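Probable porin (Pseudomonas aeruginosa, PDB 4FSO) probably forms a beta-barrel channel that lets small solutes cross the outer membrane. Local coordinates at residues L302-F307 and V392-L397; R220-G225 and W243-D248. All coordinates share one frame; numbering follows the deposited sequence.

Contact 1 of 2, residues L302-F307 and V392-L397; sequences LQVNDF and VDEVRL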
loop_
_atom_site.group_PDB
_atom_site.type_symbol
_atom_site.label_atom_id
_atom_site.label_comp_id
_atom_site.label_asym_id
_atom_site.label_seq_id
_atom_site.Cartn_x
_atom_site.Cartn_y
_atom_site.Cartn_z
ATOM N N LEU A 302 -8.409 3.947 -3.334
ATOM C CA LEU A 302 -8.504 4.000 -4.789
ATOM C C LEU A 302 -7.331 4.787 -5.368
ATOM O O LEU A 302 -6.404 5.129 -4.643
ATOM C CB LEU A 302 -9.861 4.586 -5.220
ATOM C CG LEU A 302 -10.783 3.468 -5.680
ATOM C CD1 LEU A 302 -11.009 2.447 -4.559
ATOM C CD2 LEU A 302 -12.104 3.986 -6.261
ATOM N N GLN A 303 -7.369 5.074 -6.667
ATOM C CA GLN A 303 -6.225 5.696 -7.341
ATOM C C GLN A 303 -5.957 7.088 -6.790
ATOM O O GLN A 303 -4.799 7.471 -6.576
ATOM C CB GLN A 303 -6.462 5.747 -8.837
ATOM C CG GLN A 303 -5.239 6.055 -9.700
ATOM C CD GLN A 303 -5.627 6.239 -11.167
ATOM O OE1 GLN A 303 -6.395 5.438 -11.730
ATOM N NE2 GLN A 303 -5.133 7.313 -11.780
ATOM N N VAL A 304 -7.033 7.811 -6.492
ATOM C CA VAL A 304 -6.924 9.220 -6.140
ATOM C C VAL A 304 -7.373 9.579 -4.716
ATOM O O VAL A 304 -6.910 10.551 -4.129
ATOM C CB VAL A 304 -7.607 10.072 -7.240
ATOM C CG1 VAL A 304 -8.194 11.359 -6.698
ATOM C CG2 VAL A 304 -6.575 10.367 -8.324
ATOM N N ASN A 305 -8.256 8.769 -4.159
ATOM C CA ASN A 305 -8.937 9.126 -2.920
ATOM C C ASN A 305 -9.045 7.902 -2.038
ATOM O O ASN A 305 -9.154 6.783 -2.537
ATOM C CB ASN A 305 -10.328 9.725 -3.180
ATOM C CG ASN A 305 -10.990 10.245 -1.907
ATOM O OD1 ASN A 305 -10.533 11.222 -1.345
ATOM N ND2 ASN A 305 -12.068 9.585 -1.450
ATOM N N ASP A 306 -8.994 8.119 -0.726
ATOM C CA ASP A 306 -8.936 7.006 0.214
ATOM C C ASP A 306 -10.261 6.727 0.943
ATOM O O ASP A 306 -10.398 5.696 1.597
ATOM C CB ASP A 306 -7.762 7.164 1.209
ATOM C CG ASP A 306 -7.919 8.357 2.157
ATOM O OD1 ASP A 306 -8.947 9.059 2.140
ATOM O OD2 ASP A 306 -6.987 8.594 2.949
ATOM N N PHE A 307 -11.216 7.651 0.824
ATOM C CA PHE A 307 -12.518 7.541 1.487
ATOM C C PHE A 307 -12.411 7.350 2.994
ATOM O O PHE A 307 -13.172 6.620 3.608
ATOM C CB PHE A 307 -13.369 6.463 0.815
ATOM C CG PHE A 307 -13.688 6.794 -0.598
ATOM C CD1 PHE A 307 -12.809 6.446 -1.614
ATOM C CD2 PHE A 307 -14.841 7.520 -0.908
ATOM C CE1 PHE A 307 -13.088 6.779 -2.912
ATOM C CE2 PHE A 307 -15.143 7.858 -2.212
ATOM C CZ PHE A 307 -14.259 7.486 -3.220
ATOM N N VAL A 392 -10.690 15.796 -9.853
ATOM C CA VAL A 392 -9.645 15.484 -10.838
ATOM C C VAL A 392 -10.019 14.434 -11.850
ATOM O O VAL A 392 -10.704 13.460 -11.541
ATOM C CB VAL A 392 -8.326 14.923 -10.217
ATOM C CG1 VAL A 392 -7.176 15.906 -10.391
ATOM C CG2 VAL A 392 -8.510 14.470 -8.786
ATOM N N ASP A 393 -9.525 14.607 -13.065
ATOM C CA ASP A 393 -9.372 13.465 -13.950
ATOM C C ASP A 393 -7.891 13.173 -14.034
ATOM O O ASP A 393 -7.078 14.081 -14.188
ATOM C CB ASP A 393 -9.935 13.756 -15.327
ATOM C CG ASP A 393 -11.415 13.480 -15.419
ATOM O OD1 ASP A 393 -12.192 14.193 -14.747
ATOM O OD2 ASP A 393 -11.799 12.556 -16.171
ATOM N N GLU A 394 -7.540 11.905 -13.910
ATOM C CA GLU A 394 -6.142 11.523 -13.930
ATOM C C GLU A 394 -5.910 10.338 -14.869
ATOM O O GLU A 394 -6.716 9.397 -14.924
ATOM C CB GLU A 394 -5.654 11.226 -12.514
ATOM C CG GLU A 394 -4.240 10.740 -12.431
ATOM C CD GLU A 394 -3.801 10.497 -11.004
ATOM O OE1 GLU A 394 -3.868 11.461 -10.216
ATOM O OE2 GLU A 394 -3.401 9.352 -10.672
ATOM N N VAL A 395 -4.822 10.430 -15.634
ATOM C CA VAL A 395 -4.358 9.345 -16.490
ATOM C C VAL A 395 -2.904 9.027 -16.159
ATOM O O VAL A 395 -2.034 9.897 -16.268
ATOM C CB VAL A 395 -4.442 9.691 -18.011
ATOM C CG1 VAL A 395 -3.685 8.657 -18.829
ATOM C CG2 VAL A 395 -5.877 9.756 -18.490
ATOM N N ARG A 396 -2.650 7.787 -15.744
ATOM C CA ARG A 396 -1.277 7.292 -15.597
ATOM C C ARG A 396 -1.004 6.237 -16.654
ATOM O O ARG A 396 -1.729 5.242 -16.749
ATOM C CB ARG A 396 -1.029 6.683 -14.211
ATOM C CG ARG A 396 -1.145 7.659 -13.047
ATOM C CD ARG A 396 -0.710 7.005 -11.740
ATOM N NE ARG A 396 -0.897 7.883 -10.593
ATOM C CZ ARG A 396 -0.910 7.463 -9.332
ATOM N NH1 ARG A 396 -0.755 6.174 -9.057
ATOM N NH2 ARG A 396 -1.086 8.324 -8.341
ATOM N N LEU A 397 0.031 6.471 -17.454
ATOM C CA LEU A 397 0.526 5.474 -18.395
ATOM C C LEU A 397 1.824 4.917 -17.849
ATOM O O LEU A 397 2.765 5.668 -17.594
ATOM C CB LEU A 397 0.808 6.125 -19.737
ATOM C CG LEU A 397 -0.437 6.587 -20.473
ATOM C CD1 LEU A 397 -0.056 7.493 -21.633
ATOM C CD2 LEU A 397 -1.168 5.365 -20.966
#

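Contact 2 of 2, residues R220-G225 and W243-D248; sequences RQRYLG and WFDSED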
loop_
_atom_site.group_PDB
_atom_site.type_symbol
_atom_site.label_atom_id
_atom_site.label_comp_id
_atom_site.label_asym_id
_atom_site.label_seq_id
_atom_site.Cartn_x
_atom_site.Cartn_y
_atom_site.Cartn_z
ATOM N N ARG A 220 -1.034 6.423 18.187
ATOM C CA ARG A 220 -0.971 4.980 18.310
ATOM C C ARG A 220 -2.137 4.356 17.527
ATOM O O ARG A 220 -3.215 4.948 17.382
ATOM C CB ARG A 220 -0.942 4.540 19.786
ATOM C CG ARG A 220 -1.976 5.193 20.693
ATOM C CD ARG A 220 -1.850 4.712 22.163
ATOM N NE ARG A 220 -0.809 5.410 22.934
ATOM C CZ ARG A 220 -1.038 6.203 23.982
ATOM N NH1 ARG A 220 -2.278 6.410 24.412
ATOM N NH2 ARG A 220 -0.023 6.792 24.608
ATOM N N GLN A 221 -1.902 3.159 17.019
ATOM C CA GLN A 221 -2.834 2.503 16.148
ATOM C C GLN A 221 -2.809 0.983 16.395
ATOM O O GLN A 221 -1.744 0.376 16.481
ATOM C CB GLN A 221 -2.455 2.856 14.699
ATOM C CG GLN A 221 -3.423 2.395 13.623
ATOM C CD GLN A 221 -3.134 3.062 12.272
ATOM O OE1 GLN A 221 -2.388 2.534 11.440
ATOM N NE2 GLN A 221 -3.724 4.229 12.058
ATOM N N ARG A 222 -3.983 0.382 16.521
ATOM C CA ARG A 222 -4.110 -1.064 16.610
ATOM C C ARG A 222 -4.821 -1.562 15.358
ATOM O O ARG A 222 -5.579 -0.821 14.711
ATOM C CB ARG A 222 -4.948 -1.479 17.824
ATOM C CG ARG A 222 -4.386 -1.108 19.183
ATOM C CD ARG A 222 -5.207 -1.771 20.306
ATOM N NE ARG A 222 -6.504 -1.129 20.537
ATOM C CZ ARG A 222 -7.601 -1.765 20.951
ATOM N NH1 ARG A 222 -7.587 -3.079 21.168
ATOM N NH2 ARG A 222 -8.722 -1.083 21.140
ATOM N N TYR A 223 -4.598 -2.834 15.049
ATOM C CA TYR A 223 -5.141 -3.425 13.854
ATOM C C TYR A 223 -5.548 -4.880 14.052
ATOM O O TYR A 223 -4.808 -5.653 14.635
ATOM C CB TYR A 223 -4.114 -3.335 12.731
ATOM C CG TYR A 223 -4.455 -4.210 11.541
ATOM C CD1 TYR A 223 -5.268 -3.734 10.513
ATOM C CD2 TYR A 223 -3.968 -5.517 11.443
ATOM C CE1 TYR A 223 -5.580 -4.531 9.407
ATOM C CE2 TYR A 223 -4.283 -6.326 10.357
ATOM C CZ TYR A 223 -5.084 -5.827 9.339
ATOM O OH TYR A 223 -5.392 -6.630 8.270
ATOM N N LEU A 224 -6.717 -5.239 13.529
ATOM C CA LEU A 224 -7.157 -6.624 13.392
ATOM C C LEU A 224 -7.457 -6.889 11.930
ATOM O O LEU A 224 -8.096 -6.083 11.280
ATOM C CB LEU A 224 -8.446 -6.876 14.150
ATOM C CG LEU A 224 -8.486 -7.365 15.590
ATOM C CD1 LEU A 224 -7.343 -6.803 16.373
ATOM C CD2 LEU A 224 -9.798 -6.894 16.193
ATOM N N GLY A 225 -7.007 -8.027 11.423
ATOM C CA GLY A 225 -7.347 -8.426 10.085
ATOM C C GLY A 225 -7.836 -9.851 10.032
ATOM O O GLY A 225 -7.523 -10.655 10.910
ATOM N N TRP A 243 -9.657 -3.762 10.389
ATOM C CA TRP A 243 -10.103 -2.842 11.412
ATOM C C TRP A 243 -8.928 -2.070 11.990
ATOM O O TRP A 243 -7.868 -2.641 12.230
ATOM C CB TRP A 243 -10.795 -3.623 12.518
ATOM C CG TRP A 243 -11.227 -2.737 13.617
ATOM C CD1 TRP A 243 -12.219 -1.797 13.567
ATOM C CD2 TRP A 243 -10.681 -2.669 14.938
ATOM N NE1 TRP A 243 -12.328 -1.160 14.775
ATOM C CE2 TRP A 243 -11.403 -1.681 15.639
ATOM C CE3 TRP A 243 -9.656 -3.355 15.598
ATOM C CZ2 TRP A 243 -11.139 -1.358 16.975
ATOM C CZ3 TRP A 243 -9.392 -3.030 16.927
ATOM C CH2 TRP A 243 -10.135 -2.044 17.599
ATOM N N PHE A 244 -9.095 -0.771 12.202
ATOM C CA PHE A 244 -8.024 0.033 12.800
ATOM C C PHE A 244 -8.537 0.912 13.909
ATOM O O PHE A 244 -9.582 1.551 13.790
ATOM C CB PHE A 244 -7.337 0.959 11.788
ATOM C CG PHE A 244 -6.546 0.253 10.737
ATOM C CD1 PHE A 244 -7.161 -0.182 9.562
ATOM C CD2 PHE A 244 -5.179 0.044 10.901
ATOM C CE1 PHE A 244 -6.419 -0.830 8.563
ATOM C CE2 PHE A 244 -4.433 -0.596 9.913
ATOM C CZ PHE A 244 -5.055 -1.032 8.728
ATOM N N ASP A 245 -7.762 0.988 14.975
ATOM C CA ASP A 245 -8.145 1.820 16.080
ATOM C C ASP A 245 -6.962 2.713 16.331
ATOM O O ASP A 245 -5.874 2.210 16.570
ATOM C CB ASP A 245 -8.437 0.945 17.286
ATOM C CG ASP A 245 -9.196 1.663 18.352
ATOM O OD1 ASP A 245 -9.114 2.899 18.430
ATOM O OD2 ASP A 245 -9.888 0.985 19.126
ATOM N N SER A 246 -7.175 4.028 16.259
ATOM C CA SER A 246 -6.085 5.004 16.377
ATOM C C SER A 246 -6.445 6.187 17.269
ATOM O O SER A 246 -7.569 6.663 17.266
ATOM C CB SER A 246 -5.659 5.543 15.000
ATOM O OG SER A 246 -5.946 4.613 13.994
ATOM N N GLU A 247 -5.461 6.677 18.008
ATOM C CA GLU A 247 -5.645 7.874 18.801
ATOM C C GLU A 247 -4.329 8.620 18.882
ATOM O O GLU A 247 -3.279 8.045 18.604
ATOM C CB GLU A 247 -6.089 7.494 20.203
ATOM C CG GLU A 247 -5.058 6.653 20.889
ATOM C CD GLU A 247 -5.530 6.098 22.203
ATOM O OE1 GLU A 247 -6.763 6.069 22.429
ATOM O OE2 GLU A 247 -4.661 5.695 23.008
ATOM N N ASP A 248 -4.394 9.901 19.246
ATOM C CA ASP A 248 -3.203 10.681 19.590
ATOM C C ASP A 248 -2.373 9.999 20.691
ATOM O O ASP A 248 -2.915 9.307 21.556
ATOM C CB ASP A 248 -3.593 12.105 20.015
ATOM C CG ASP A 248 -4.556 12.133 21.185
ATOM O OD1 ASP A 248 -5.685 11.639 21.027
ATOM O OD2 ASP A 248 -4.199 12.667 22.261
#

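Contact 1 of 2, residues L302-F307 and V392-L397
Gln303 and Glu394 reach each other with the same torsions: each has CG anti to its backbone N (chi1 -166° in Gln303, 176° in Glu394) and an extended chain beyond it, which sets amide against carboxylate. Here a loop that folds inward, residues 302-307, is fastened to the inner wall of the porin beta-barrel, on strand 392-404. Gln303 NE2 donates to Glu394 OE2 over 2.9 Å in a nearly straight bond. The acceptor lies in the plane of the amide, whereas the donor stands above the carboxylate plane. OE2 is gripped twice, because Arg396, two residues along the same strand, forms a salt bridge with it through NE at 2.9 Å; this shared hold should fix the carboxylate and keep it ionised. Beside the polar pair, Val304 spreads its two methyls over different neighbours. CG2 rests against Glu394 OE1 at 3.5 Å, and CG1 meets CG2 of Val392, a small apolar patch at the upstream end of the strand segment. Glu355 and Asp357 of strand 350-363 accept the backbone N-H groups of Val304 and Gln303, so acidic wall residues hold the loop at its backbone as well. Arg396 CG lies out of the amide plane of Gln303, 4.2 Å from its NE2.

Contact 2 of 2, residues R220-G225 and W243-D248
Arg220 and Glu247 form the first of three hydrogen-bonded pairs between residues 220-225 and 243-248, part of an antiparallel hairpin of the barrel wall, followed by Arg222 with Asp245 and Leu224 with Trp243. Each pair exchanges two backbone bonds, so all six N-H groups and all six carbonyls of these residues find partners; Arg220 N, for one, lies 2.8 Å from Glu247 O. At the intervening non-hydrogen-bonded pairs, CA-H groups add to the load on four of these carbonyls, as where Ser246 CA lies 3.0 Å from Arg220 O.

The face bearing the two arginines carries charge. Arg220, bent at chi3 (82°), turns NH1 to Glu247 OE2 at 2.9 Å; the carboxylate oxygen lies at the guanidinium edge, and the salt bridge meets OE2 on its anti side, somewhat out of the carboxylate plane. The Arg222 NH2 bond to Asp245 OD2 is weak, at 3.1 Å with an angle of 125° at the hydrogen. Trp243 puts CH2 over one face of that guanidinium while NH2 sits at the indole edge, the two planes perpendicular. Leu224 CD2 packs alongside at CE3 of the same indole, 3.6 Å away.

On the other face, which is buried, Gln221 NE2 donates to Ser246 OG at 3.0 Å and also to the carbonyl of Pro289. Tyr223 and Phe244 meet obliquely, with centroids 4.8 Å apart and planes at 49°, and Tyr223 OH is bonded to Gln209. Pro127 and Leu128 touch the Tyr223 side chain, and Met288 that of Phe244. Strand 206-215 pairs with strand 219-231 on the edge away from the hairpin partner, and strand 258-270 does the same for strand 236-248.

Overall arrangement
Contacts 1 and 2 belong to separate parts of the same barrel, with centres 26 Å apart and nearest atoms about 10 Å apart. Contact 2 joins strands adjacent in sequence and builds the wall, whereas contact 1 brings a loop from between strands 294-295 and 313-322 to a wall strand 85 residues further along. The loop between strands 273-283 and 294-295, preceding that of contact 1, reaches contact 2 through Met288 on Phe244 and Pro289 on Ser246. Bound detergent lies about 11 Å from the Gln303 side chain and about 10 Å from that of Tyr223; bound calcium lies about 11 Å from the Val304 side chain and about 12 Å from that of Gln221, so neither contact binds them directly.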